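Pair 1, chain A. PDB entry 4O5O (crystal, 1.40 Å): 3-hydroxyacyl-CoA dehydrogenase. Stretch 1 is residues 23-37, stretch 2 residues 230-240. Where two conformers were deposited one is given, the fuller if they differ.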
# COMPACT_ATOMS: atom_id res chain seq x y z
N SER A 23 -15.62 16.24 -21.48
CA SER A 23 -16.28 16.54 -20.23
C SER A 23 -15.36 16.36 -19.03
O SER A 23 -14.27 15.79 -19.18
CB SER A 23 -17.52 15.67 -20.07
OG SER A 23 -17.15 14.32 -19.94
N GLY A 24 -15.78 16.86 -17.88
CA GLY A 24 -15.17 16.48 -16.63
C GLY A 24 -13.67 16.67 -16.56
O GLY A 24 -13.14 17.73 -16.90
N LEU A 25 -12.98 15.66 -16.09
CA LEU A 25 -11.56 15.80 -15.87
C LEU A 25 -10.80 16.08 -17.16
O LEU A 25 -9.93 16.95 -17.20
CB LEU A 25 -10.99 14.54 -15.21
CG LEU A 25 -11.58 14.12 -13.86
CD1 LEU A 25 -10.78 12.95 -13.29
CD2 LEU A 25 -11.67 15.30 -12.87
N GLY A 26 -11.11 15.34 -18.23
CA GLY A 26 -10.38 15.54 -19.47
C GLY A 26 -10.61 16.93 -20.07
O GLY A 26 -9.69 17.53 -20.65
N ALA A 27 -11.84 17.43 -19.98
CA ALA A 27 -12.13 18.81 -20.43
C ALA A 27 -11.30 19.83 -19.62
O ALA A 27 -10.78 20.81 -20.18
CB ALA A 27 -13.61 19.13 -20.33
N ALA A 28 -11.15 19.58 -18.33
CA ALA A 28 -10.39 20.49 -17.47
C ALA A 28 -8.90 20.45 -17.82
O ALA A 28 -8.23 21.48 -17.84
CB ALA A 28 -10.61 20.15 -16.01
N VAL A 29 -8.38 19.27 -18.12
CA VAL A 29 -6.99 19.16 -18.55
C VAL A 29 -6.80 19.92 -19.86
O VAL A 29 -5.80 20.63 -20.03
CB VAL A 29 -6.51 17.70 -18.67
CG1 VAL A 29 -5.06 17.65 -19.13
CG2 VAL A 29 -6.63 17.01 -17.33
N SER A 30 -7.74 19.78 -20.78
CA SER A 30 -7.63 20.43 -22.08
C SER A 30 -7.61 21.95 -21.91
O SER A 30 -6.82 22.65 -22.54
CB SER A 30 -8.82 20.00 -22.95
OG SER A 30 -8.83 18.60 -23.19
N LYS A 31 -8.46 22.47 -21.02
CA LYS A 31 -8.52 23.94 -20.77
C LYS A 31 -7.20 24.41 -20.13
O LYS A 31 -6.62 25.42 -20.54
CB LYS A 31 -9.73 24.27 -19.88
CG LYS A 31 -9.90 25.74 -19.53
CD LYS A 31 -11.14 26.00 -18.68
CE LYS A 31 -11.26 27.49 -18.30
NZ LYS A 31 -12.53 27.84 -17.59
N MET A 32 -6.73 23.67 -19.13
CA MET A 32 -5.47 23.99 -18.48
C MET A 32 -4.31 24.05 -19.49
O MET A 32 -3.52 25.01 -19.50
CB MET A 32 -5.17 22.94 -17.41
CG MET A 32 -3.83 23.06 -16.70
SD MET A 32 -2.39 22.44 -17.58
CE MET A 32 -2.76 20.71 -17.69
N ALA A 33 -4.25 23.06 -20.36
CA ALA A 33 -3.12 22.96 -21.26
C ALA A 33 -3.13 24.11 -22.29
O ALA A 33 -2.10 24.74 -22.53
CB ALA A 33 -3.13 21.62 -21.94
N VAL A 34 -4.29 24.40 -22.86
CA VAL A 34 -4.40 25.51 -23.81
C VAL A 34 -4.05 26.83 -23.12
O VAL A 34 -3.33 27.65 -23.70
CB VAL A 34 -5.82 25.59 -24.44
CG1 VAL A 34 -6.02 26.89 -25.22
CG2 VAL A 34 -6.06 24.41 -25.36
N GLU A 35 -4.53 27.03 -21.89
CA GLU A 35 -4.29 28.30 -21.20
C GLU A 35 -2.80 28.43 -20.84
O GLU A 35 -2.30 29.56 -20.70
CB GLU A 35 -5.25 28.43 -19.99
CG GLU A 35 -6.71 28.55 -20.46
CD GLU A 35 -7.74 28.90 -19.38
OE1 GLU A 35 -7.46 28.75 -18.18
OE2 GLU A 35 -8.84 29.31 -19.74
N ALA A 36 -2.09 27.30 -20.75
CA ALA A 36 -0.63 27.31 -20.53
C ALA A 36 0.21 27.38 -21.81
O ALA A 36 1.44 27.29 -21.74
CB ALA A 36 -0.22 26.08 -19.72
N GLY A 37 -0.44 27.52 -22.96
CA GLY A 37 0.24 27.68 -24.25
C GLY A 37 0.54 26.41 -25.01
O GLY A 37 1.28 26.43 -26.00
N GLU A 230 -12.89 19.98 -7.67
CA GLU A 230 -13.12 20.73 -8.91
C GLU A 230 -12.19 20.09 -9.97
O GLU A 230 -10.98 19.89 -9.73
CB GLU A 230 -12.80 22.21 -8.70
CG GLU A 230 -13.78 22.90 -7.73
CD GLU A 230 -13.42 24.32 -7.28
OE1 GLU A 230 -12.22 24.67 -7.20
OE2 GLU A 230 -14.36 25.08 -6.95
N PRO A 231 -12.72 19.77 -11.16
CA PRO A 231 -11.83 19.24 -12.22
C PRO A 231 -10.53 20.05 -12.46
O PRO A 231 -9.48 19.47 -12.76
CB PRO A 231 -12.76 19.19 -13.44
CG PRO A 231 -14.11 18.90 -12.83
CD PRO A 231 -14.14 19.72 -11.56
N ALA A 232 -10.57 21.37 -12.30
CA ALA A 232 -9.35 22.19 -12.48
C ALA A 232 -8.25 21.80 -11.47
O ALA A 232 -7.07 21.99 -11.73
CB ALA A 232 -9.66 23.67 -12.33
N GLU A 233 -8.65 21.29 -10.29
CA GLU A 233 -7.65 20.84 -9.30
C GLU A 233 -6.92 19.56 -9.75
O GLU A 233 -5.73 19.37 -9.49
CB GLU A 233 -8.31 20.64 -7.93
CG GLU A 233 -8.82 21.95 -7.34
CD GLU A 233 -9.68 21.79 -6.09
OE1 GLU A 233 -10.74 21.11 -6.16
OE2 GLU A 233 -9.29 22.37 -5.03
N TYR A 234 -7.66 18.70 -10.45
CA TYR A 234 -7.05 17.51 -11.05
C TYR A 234 -6.08 17.99 -12.14
O TYR A 234 -4.95 17.52 -12.25
CB TYR A 234 -8.15 16.59 -11.62
CG TYR A 234 -7.65 15.48 -12.49
CD1 TYR A 234 -7.47 15.68 -13.85
CD2 TYR A 234 -7.32 14.23 -11.97
CE1 TYR A 234 -6.97 14.70 -14.66
CE2 TYR A 234 -6.80 13.23 -12.80
CZ TYR A 234 -6.65 13.49 -14.15
OH TYR A 234 -6.15 12.56 -15.05
N ALA A 235 -6.55 18.90 -12.98
CA ALA A 235 -5.70 19.44 -14.05
C ALA A 235 -4.45 20.13 -13.52
O ALA A 235 -3.39 20.07 -14.16
CB ALA A 235 -6.49 20.40 -14.94
N ALA A 236 -4.56 20.79 -12.36
CA ALA A 236 -3.39 21.42 -11.73
C ALA A 236 -2.34 20.39 -11.33
O ALA A 236 -1.13 20.61 -11.50
CB ALA A 236 -3.83 22.23 -10.53
N LEU A 237 -2.78 19.24 -10.82
CA LEU A 237 -1.84 18.16 -10.50
C LEU A 237 -1.20 17.60 -11.77
O LEU A 237 -0.01 17.30 -11.80
CB LEU A 237 -2.53 17.10 -9.65
CG LEU A 237 -1.64 15.90 -9.26
CD1 LEU A 237 -0.38 16.38 -8.52
CD2 LEU A 237 -2.40 14.87 -8.43
N VAL A 238 -2.00 17.45 -12.83
CA VAL A 238 -1.46 17.01 -14.12
C VAL A 238 -0.34 17.99 -14.54
O VAL A 238 0.76 17.59 -14.94
CB VAL A 238 -2.55 16.97 -15.20
CG1 VAL A 238 -1.94 16.86 -16.60
CG2 VAL A 238 -3.52 15.82 -14.90
N HIS A 239 -0.63 19.28 -14.42
CA HIS A 239 0.36 20.29 -14.80
C HIS A 239 1.65 20.13 -13.96
O HIS A 239 2.76 20.17 -14.52
CB HIS A 239 -0.27 21.66 -14.56
CG HIS A 239 0.47 22.80 -15.18
ND1 HIS A 239 -0.08 24.06 -15.30
CD2 HIS A 239 1.68 22.86 -15.79
CE1 HIS A 239 0.79 24.86 -15.90
NE2 HIS A 239 1.86 24.16 -16.21
N HIS A 240 1.51 19.90 -12.66
CA HIS A 240 2.67 19.73 -11.79
C HIS A 240 3.48 18.50 -12.18
O HIS A 240 4.70 18.53 -12.17
CB HIS A 240 2.28 19.65 -10.30
CG HIS A 240 3.49 19.60 -9.42
ND1 HIS A 240 4.39 20.65 -9.39
CD2 HIS A 240 4.03 18.61 -8.68
CE1 HIS A 240 5.40 20.33 -8.60
NE2 HIS A 240 5.22 19.09 -8.19

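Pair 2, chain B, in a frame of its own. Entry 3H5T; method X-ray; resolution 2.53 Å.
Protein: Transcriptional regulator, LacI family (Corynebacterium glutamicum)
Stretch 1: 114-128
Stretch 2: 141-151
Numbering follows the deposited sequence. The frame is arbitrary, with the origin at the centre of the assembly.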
# COMPACT_ATOMS: atom_id res chain seq x y z
N SER B 114 12.09 20.90 4.27
CA SER B 114 11.88 22.33 4.46
C SER B 114 10.52 22.65 5.06
O SER B 114 10.27 23.79 5.46
CB SER B 114 12.01 23.05 3.12
OG SER B 114 11.08 22.55 2.17
N VAL B 115 9.63 21.66 5.10
CA VAL B 115 8.30 21.87 5.64
C VAL B 115 8.33 22.09 7.15
O VAL B 115 8.94 21.33 7.88
CB VAL B 115 7.37 20.68 5.33
CG1 VAL B 115 5.97 20.97 5.82
CG2 VAL B 115 7.35 20.41 3.85
N ASP B 116 7.69 23.17 7.59
CA ASP B 116 7.63 23.48 9.01
C ASP B 116 6.18 23.38 9.46
O ASP B 116 5.28 23.22 8.64
CB ASP B 116 8.17 24.89 9.28
CG ASP B 116 7.61 25.90 8.32
OD1 ASP B 116 6.43 25.77 7.95
OD2 ASP B 116 8.35 26.84 7.95
N HIS B 117 5.96 23.48 10.76
CA HIS B 117 4.62 23.35 11.31
C HIS B 117 3.56 24.32 10.78
O HIS B 117 2.41 23.94 10.64
CB HIS B 117 4.71 23.39 12.83
CG HIS B 117 5.55 22.28 13.39
ND1 HIS B 117 5.06 21.01 13.59
CD2 HIS B 117 6.87 22.23 13.70
CE1 HIS B 117 6.03 20.22 14.00
NE2 HIS B 117 7.14 20.94 14.08
N VAL B 118 3.94 25.55 10.47
CA VAL B 118 2.94 26.48 9.95
C VAL B 118 2.46 26.04 8.57
O VAL B 118 1.29 26.22 8.23
CB VAL B 118 3.47 27.93 9.86
CG1 VAL B 118 4.60 28.01 8.85
CG2 VAL B 118 2.34 28.86 9.46
N SER B 119 3.36 25.47 7.78
CA SER B 119 2.98 25.01 6.45
C SER B 119 2.06 23.80 6.57
O SER B 119 1.01 23.74 5.93
CB SER B 119 4.22 24.62 5.65
OG SER B 119 5.13 25.71 5.54
N ALA B 120 2.45 22.85 7.40
CA ALA B 120 1.68 21.63 7.60
C ALA B 120 0.31 21.91 8.21
O ALA B 120 -0.69 21.31 7.80
CB ALA B 120 2.46 20.67 8.50
N GLN B 121 0.26 22.83 9.16
CA GLN B 121 -0.98 23.18 9.83
C GLN B 121 -1.98 23.91 8.95
O GLN B 121 -3.19 23.80 9.15
CB GLN B 121 -0.67 23.96 11.11
CG GLN B 121 0.22 23.14 12.06
CD GLN B 121 0.73 23.91 13.27
OE1 GLN B 121 1.08 25.10 13.17
NE2 GLN B 121 0.81 23.23 14.42
N GLN B 122 -1.50 24.65 7.95
CA GLN B 122 -2.40 25.34 7.04
C GLN B 122 -2.98 24.33 6.05
O GLN B 122 -4.14 24.43 5.65
CB GLN B 122 -1.67 26.42 6.26
CG GLN B 122 -1.35 27.64 7.08
CD GLN B 122 -0.87 28.80 6.23
OE1 GLN B 122 -0.65 29.90 6.74
NE2 GLN B 122 -0.71 28.56 4.93
N LEU B 123 -2.17 23.36 5.66
CA LEU B 123 -2.64 22.33 4.75
C LEU B 123 -3.75 21.56 5.47
O LEU B 123 -4.87 21.45 4.96
CB LEU B 123 -1.50 21.38 4.37
CG LEU B 123 -1.94 20.19 3.51
CD1 LEU B 123 -2.65 20.71 2.26
CD2 LEU B 123 -0.74 19.32 3.13
N VAL B 124 -3.43 21.06 6.66
CA VAL B 124 -4.36 20.27 7.46
C VAL B 124 -5.62 20.99 7.91
O VAL B 124 -6.69 20.40 7.86
CB VAL B 124 -3.67 19.69 8.71
CG1 VAL B 124 -4.69 18.95 9.57
CG2 VAL B 124 -2.56 18.73 8.28
N ASN B 125 -5.50 22.25 8.35
CA ASN B 125 -6.69 22.98 8.79
C ASN B 125 -7.59 23.38 7.63
O ASN B 125 -8.71 23.84 7.83
CB ASN B 125 -6.31 24.22 9.60
CG ASN B 125 -5.46 23.90 10.82
OD1 ASN B 125 -5.58 22.82 11.41
ND2 ASN B 125 -4.61 24.83 11.21
N ASN B 126 -7.10 23.22 6.40
CA ASN B 126 -7.91 23.56 5.24
C ASN B 126 -8.42 22.32 4.52
O ASN B 126 -8.86 22.38 3.37
CB ASN B 126 -7.14 24.47 4.28
CG ASN B 126 -6.90 25.86 4.86
OD1 ASN B 126 -7.84 26.55 5.28
ND2 ASN B 126 -5.63 26.28 4.90
N ALA B 127 -8.35 21.18 5.20
CA ALA B 127 -8.86 19.93 4.65
C ALA B 127 -10.30 19.82 5.17
O ALA B 127 -10.52 19.69 6.37
CB ALA B 127 -8.01 18.74 5.14
N ALA B 128 -11.26 19.89 4.25
CA ALA B 128 -12.67 19.82 4.59
C ALA B 128 -13.14 18.40 4.85
O ALA B 128 -14.00 17.88 4.14
CB ALA B 128 -13.50 20.43 3.47
N ASP B 141 6.71 13.44 11.28
CA ASP B 141 6.22 14.29 10.20
C ASP B 141 5.35 15.40 10.81
O ASP B 141 4.41 15.13 11.56
CB ASP B 141 5.42 13.46 9.20
CG ASP B 141 4.98 14.27 7.99
OD1 ASP B 141 5.72 14.31 6.99
OD2 ASP B 141 3.89 14.87 8.05
N PRO B 142 5.64 16.66 10.47
CA PRO B 142 4.84 17.77 11.02
C PRO B 142 3.35 17.72 10.70
O PRO B 142 2.56 18.36 11.38
CB PRO B 142 5.54 19.00 10.46
CG PRO B 142 6.07 18.53 9.15
CD PRO B 142 6.62 17.16 9.49
N HIS B 143 2.96 16.96 9.69
CA HIS B 143 1.54 16.86 9.34
C HIS B 143 0.81 16.05 10.41
O HIS B 143 -0.36 16.31 10.71
CB HIS B 143 1.38 16.23 7.95
CG HIS B 143 1.97 17.06 6.86
ND1 HIS B 143 1.37 18.21 6.39
CD2 HIS B 143 3.17 16.99 6.24
CE1 HIS B 143 2.17 18.81 5.53
NE2 HIS B 143 3.27 18.09 5.42
N ILE B 144 1.50 15.07 10.99
CA ILE B 144 0.93 14.26 12.06
C ILE B 144 0.58 15.19 13.22
O ILE B 144 -0.53 15.13 13.75
CB ILE B 144 1.94 13.20 12.57
CG1 ILE B 144 2.25 12.19 11.46
CG2 ILE B 144 1.40 12.52 13.81
CD1 ILE B 144 1.06 11.37 11.01
N ASP B 145 1.53 16.05 13.61
CA ASP B 145 1.31 16.99 14.71
C ASP B 145 0.20 17.98 14.36
O ASP B 145 -0.59 18.36 15.22
CB ASP B 145 2.60 17.77 15.02
CG ASP B 145 3.78 16.86 15.35
OD1 ASP B 145 3.64 15.96 16.20
OD2 ASP B 145 4.86 17.06 14.76
N ALA B 146 0.14 18.40 13.10
CA ALA B 146 -0.89 19.32 12.67
C ALA B 146 -2.27 18.69 12.82
O ALA B 146 -3.22 19.34 13.24
CB ALA B 146 -0.65 19.74 11.22
N ILE B 147 -2.38 17.41 12.49
CA ILE B 147 -3.65 16.69 12.61
C ILE B 147 -4.07 16.55 14.07
O ILE B 147 -5.25 16.63 14.39
CB ILE B 147 -3.55 15.28 11.97
CG1 ILE B 147 -3.47 15.42 10.45
CG2 ILE B 147 -4.73 14.42 12.37
CD1 ILE B 147 -3.28 14.12 9.71
N ARG B 148 -3.09 16.35 14.95
CA ARG B 148 -3.33 16.21 16.38
C ARG B 148 -3.79 17.54 16.98
O ARG B 148 -4.68 17.58 17.83
CB ARG B 148 -2.04 15.75 17.08
CG ARG B 148 -2.19 15.46 18.56
CD ARG B 148 -0.83 15.21 19.20
NE ARG B 148 -0.10 14.13 18.53
CZ ARG B 148 -0.46 12.86 18.56
NH1 ARG B 148 -1.54 12.50 19.24
NH2 ARG B 148 0.24 11.95 17.91
N ALA B 149 -3.17 18.62 16.53
CA ALA B 149 -3.49 19.96 17.00
C ALA B 149 -4.89 20.37 16.59
O ALA B 149 -5.51 21.21 17.24
CB ALA B 149 -2.48 20.97 16.47
N ARG B 150 -5.40 19.79 15.51
CA ARG B 150 -6.74 20.11 15.04
C ARG B 150 -7.74 19.15 15.70
O ARG B 150 -8.96 19.37 15.65
CB ARG B 150 -6.80 19.98 13.51
CG ARG B 150 -8.20 20.15 12.93
CD ARG B 150 -8.25 20.08 11.40
NE ARG B 150 -9.64 20.07 10.95
CZ ARG B 150 -10.03 20.21 9.68
NH1 ARG B 150 -9.14 20.38 8.72
NH2 ARG B 150 -11.32 20.21 9.39
N GLY B 151 -7.23 18.11 16.35
CA GLY B 151 -8.11 17.15 17.00
C GLY B 151 -8.95 16.39 15.99
O GLY B 151 -10.10 16.05 16.25
O HOH W 1 -3.24 22.12 12.59

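In both pairs two helices cross at close range with nearly the same geometry. The axes of helices 24-35 and 231-240 in pair 1 approach to 8.0 Å at a signed crossing angle of -57°; those of helices 117-125 and 142-150 in pair 2 approach to 8.2 Å at -54°. The N, CA and C atoms of 14 central residues superpose with an RMSD of 0.5 Å, although the touching segments are more than 200 residues apart in pair 1 and as few as 19 in pair 2.

The closest part of the crossing is built alike. A:Ala28 matches B:Ala120, A:Pro231 matches B:Pro142 and A:Ala235 matches B:Ala146, and all six CA-to-CB bonds point toward the partner helix. Small side chains let the backbones come near: A:Val29 CA lies 4.7 Å from A:Ala235 CA, and B:Gln121 CA lies 4.8 Å from B:Ala146 CA. The proline opens the second helix in each pair and packs against the first alanine, with A:Ala28 CB 3.5 Å from A:Pro231 CB and B:Ala120 CB 4.0 Å from B:Pro142 CB. The second alanine methyl rests against the first helix's backbone, A:Ala235 CB being 3.6 Å from A:Ala28 O and B:Ala146 CB 3.8 Å from B:Ala120 O.

Around this shared center the side chains diverge. A:Leu25 and B:His117 occupy nearly the same volume, both with chi1 in m, yet A:Leu25 places CD1 3.9 Å from the ring centroid of A:Tyr234, over its face, in a CH-pi contact. At the matched position pair 2 has B:Asp145, which cannot offer a ring; here the aromatic group sits on the first helix instead, and B:Pro142 CB lies 4.1 Å from the B:His117 ring centroid, off-centre. In pair 1 A:Val29 CG2 also meets the tyrosine edge, 3.5 Å from A:Tyr234 CE1. Pair 2 gains a different ring where pair 1 has A:Ala232, whose CB points away: B:His143 turns its imidazole back to the first helix, so that B:Ala120 CB stands over its face, 3.7 Å from the ring centroid.

Further along, A:Met32 and B:Val124 both cover the second alanine. A:Met32 CB lies 3.8 Å from A:Ala235 CB, while its longer chain carries SD to 3.6 Å from A:His239 ND1, an oblique sulfur-aromatic contact. The shorter B:Val124 sits as a knob among B:His143, B:Ala146, B:Ile147 and B:Arg150, with CG2 3.6 Å from B:Ala146 CB.

The polar character differs most at the position of A:His239 and B:Arg150. Pair 1 has no hydrogen bond between its stretches. In pair 2 the extended arginine reaches the C-terminal end of the first helix, where B:Arg150 NH1 donates to B:Val124 O at 2.6 Å and to B:Ala127 O at 2.8 Å. A water adds a bridge, donating to B:Asn125 OD1 at 2.7 Å and B:Ala146 O at 2.9 Å. The buried areas are 524 Å² in pair 1 and 683 Å² in pair 2.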